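Local coordinates for conserved domain protein (PDB 3FBQ) that is of unknown function but folds into beta-rich domains, probably related to the immunoglobulin-like E-set superfamily, at residues Lys168-Pro173 with Ile177-Gln182. Sequence-based numbering, arbitrary orientation.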
loop_
_atom_site.group_PDB
_atom_site.type_symbol
_atom_site.label_atom_id
_atom_site.label_comp_id
_atom_site.label_asym_id
_atom_site.label_seq_id
_atom_site.Cartn_x
_atom_site.Cartn_y
_atom_site.Cartn_z
ATOM N N LYS A 168 10.227 -32.063 -6.445
ATOM C CA LYS A 168 9.304 -32.607 -5.486
ATOM C C LYS A 168 7.921 -32.747 -6.044
ATOM O O LYS A 168 7.537 -32.011 -6.953
ATOM C CB LYS A 168 9.249 -31.696 -4.275
ATOM C CG LYS A 168 9.074 -32.495 -3.025
ATOM C CD LYS A 168 8.469 -31.678 -1.915
ATOM C CE LYS A 168 9.419 -30.577 -1.398
ATOM N NZ LYS A 168 10.813 -31.114 -1.293
ATOM N N VAL A 169 7.143 -33.651 -5.483
ATOM C CA VAL A 169 5.752 -33.719 -5.875
ATOM C C VAL A 169 4.911 -33.772 -4.596
ATOM O O VAL A 169 5.369 -34.356 -3.616
ATOM C CB VAL A 169 5.504 -34.937 -6.824
ATOM C CG1 VAL A 169 5.803 -36.272 -6.116
ATOM C CG2 VAL A 169 4.098 -34.907 -7.436
ATOM N N ALA A 170 3.721 -33.151 -4.571
ATOM C CA ALA A 170 2.890 -33.192 -3.367
ATOM C C ALA A 170 1.389 -33.289 -3.658
ATOM O O ALA A 170 0.874 -32.503 -4.396
ATOM C CB ALA A 170 3.212 -32.017 -2.435
ATOM N N MET A 171 0.685 -34.236 -3.039
ATOM C CA MET A 171 -0.650 -34.590 -3.498
ATOM C C MET A 171 -1.651 -34.432 -2.361
ATOM O O MET A 171 -1.580 -35.175 -1.399
ATOM C CB MET A 171 -0.629 -36.012 -4.106
ATOM C CG MET A 171 0.577 -36.256 -5.155
ATOM S SD MET A 171 1.105 -38.042 -5.415
ATOM C CE MET A 171 2.342 -38.374 -4.130
ATOM N N SER A 172 -2.530 -33.426 -2.441
ATOM C CA SER A 172 -3.633 -33.273 -1.502
ATOM C C SER A 172 -4.861 -33.915 -2.082
ATOM O O SER A 172 -4.835 -34.431 -3.173
ATOM C CB SER A 172 -3.967 -31.808 -1.263
ATOM O OG SER A 172 -4.672 -31.219 -2.363
ATOM N N PRO A 173 -5.968 -33.867 -1.364
ATOM C CA PRO A 173 -7.154 -34.520 -1.894
ATOM C C PRO A 173 -7.820 -33.751 -3.059
ATOM O O PRO A 173 -8.665 -34.309 -3.813
ATOM C CB PRO A 173 -8.097 -34.531 -0.691
ATOM C CG PRO A 173 -7.207 -34.436 0.444
ATOM C CD PRO A 173 -6.114 -33.567 0.060
ATOM N N ILE A 177 0.984 -30.656 -6.337
ATOM C CA ILE A 177 2.035 -29.623 -6.650
ATOM C C ILE A 177 3.320 -30.152 -7.247
ATOM O O ILE A 177 3.895 -31.086 -6.737
ATOM C CB ILE A 177 2.435 -28.856 -5.390
ATOM C CG1 ILE A 177 1.199 -28.250 -4.701
ATOM C CG2 ILE A 177 3.468 -27.799 -5.719
ATOM C CD1 ILE A 177 1.503 -27.772 -3.333
ATOM N N LEU A 178 3.777 -29.561 -8.334
ATOM C CA LEU A 178 5.126 -29.901 -8.852
ATOM C C LEU A 178 6.185 -28.828 -8.524
ATOM O O LEU A 178 6.086 -27.687 -8.977
ATOM C CB LEU A 178 5.105 -30.176 -10.359
ATOM C CG LEU A 178 4.188 -31.329 -10.804
ATOM C CD1 LEU A 178 4.235 -31.433 -12.295
ATOM C CD2 LEU A 178 4.448 -32.687 -10.172
ATOM N N TYR A 179 7.184 -29.206 -7.741
ATOM C CA TYR A 179 8.291 -28.330 -7.485
ATOM C C TYR A 179 9.435 -28.620 -8.436
ATOM O O TYR A 179 9.852 -29.754 -8.637
ATOM C CB TYR A 179 8.814 -28.608 -6.125
ATOM C CG TYR A 179 7.874 -28.297 -5.027
ATOM C CD1 TYR A 179 7.869 -27.024 -4.419
ATOM C CD2 TYR A 179 7.004 -29.304 -4.512
ATOM C CE1 TYR A 179 7.048 -26.750 -3.371
ATOM C CE2 TYR A 179 6.156 -29.025 -3.428
ATOM C CZ TYR A 179 6.193 -27.747 -2.872
ATOM O OH TYR A 179 5.367 -27.464 -1.814
ATOM N N TYR A 180 10.006 -27.572 -8.968
ATOM C CA TYR A 180 11.092 -27.771 -9.886
ATOM C C TYR A 180 11.868 -26.457 -10.181
ATOM O O TYR A 180 11.555 -25.396 -9.616
ATOM C CB TYR A 180 10.499 -28.362 -11.145
ATOM C CG TYR A 180 9.673 -27.347 -11.878
ATOM C CD1 TYR A 180 8.347 -27.079 -11.503
ATOM C CD2 TYR A 180 10.230 -26.624 -12.951
ATOM C CE1 TYR A 180 7.599 -26.105 -12.194
ATOM C CE2 TYR A 180 9.487 -25.657 -13.654
ATOM C CZ TYR A 180 8.193 -25.405 -13.272
ATOM O OH TYR A 180 7.504 -24.484 -13.996
ATOM N N ASN A 181 12.884 -26.540 -11.054
ATOM C CA ASN A 181 13.748 -25.375 -11.363
ATOM C C ASN A 181 14.370 -25.472 -12.712
ATOM O O ASN A 181 14.501 -26.563 -13.236
ATOM C CB ASN A 181 14.862 -25.166 -10.342
ATOM C CG ASN A 181 15.723 -26.367 -10.183
ATOM O OD1 ASN A 181 16.406 -26.835 -11.102
ATOM N ND2 ASN A 181 15.704 -26.885 -8.991
ATOM N N GLN A 182 14.766 -24.314 -13.250
ATOM C CA GLN A 182 15.411 -24.207 -14.543
ATOM C C GLN A 182 16.824 -23.849 -14.236
ATOM O O GLN A 182 17.075 -23.116 -13.277
ATOM C CB GLN A 182 14.762 -23.122 -15.424
ATOM C CG GLN A 182 14.578 -21.746 -14.799
ATOM C CD GLN A 182 13.882 -20.737 -15.736
ATOM O OE1 GLN A 182 14.429 -19.648 -16.058
ATOM N NE2 GLN A 182 12.663 -21.071 -16.150
#
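The beta hairpin formed by strands 162-171 and 175-184 brings Lys168 against Tyr179, Val169 against Leu178 and Ala170 against Ile177, a compact example of how antiparallel register sorts side chains onto two faces. Lys168 with Tyr179 and Ala170 with Ile177 are hydrogen-bonded pairs, each closed by two backbone bonds. Lys168 N gives to Tyr179 O at 3.2 Å. In return, Tyr179 N gives to Lys168 O at 2.9 Å. Nearer the turn, Ala170 N meets Ile177 O at 3.0 Å, and Ile177 N returns a bond to Ala170 O. Between them Val169 and Leu178 form the non-hydrogen-bonded pair, where Val169 CA also makes a CA-H...O contact with the same Ile177 O.

On one face the Tyr179 ring is sandwiched, with Ile177 CG2 over one side and Lys168 CE over the other, 4.1 Å above the plane and toward the rim. The lysine runs alongside the ring, its CB close to CD2, before bends at chi3 (-68°) and chi4 (-42°) lift the ammonium off the ring face; Lys168 NZ lies 5.6 Å from the ring centroid, too long for more than a feeble cation-pi attraction. Ala170 CB meets the ring edge at CE2, while Tyr179 OH hydrogen-bonds Arg52. On the reverse face, a Val169 chi1 of 63° sets CG2 opposite the backbone N, where it touches Leu178 CD2 at 3.5 Å.

Both strands are internal to a larger antiparallel sheet: Val169 and Met171 make backbone bonds to Arg151 and Lys149 of strand 149-157, and Leu178 bonds to Ala228 of strand 224-231. Leu178 also packs on Leu199 and Val201 of strand 196-203.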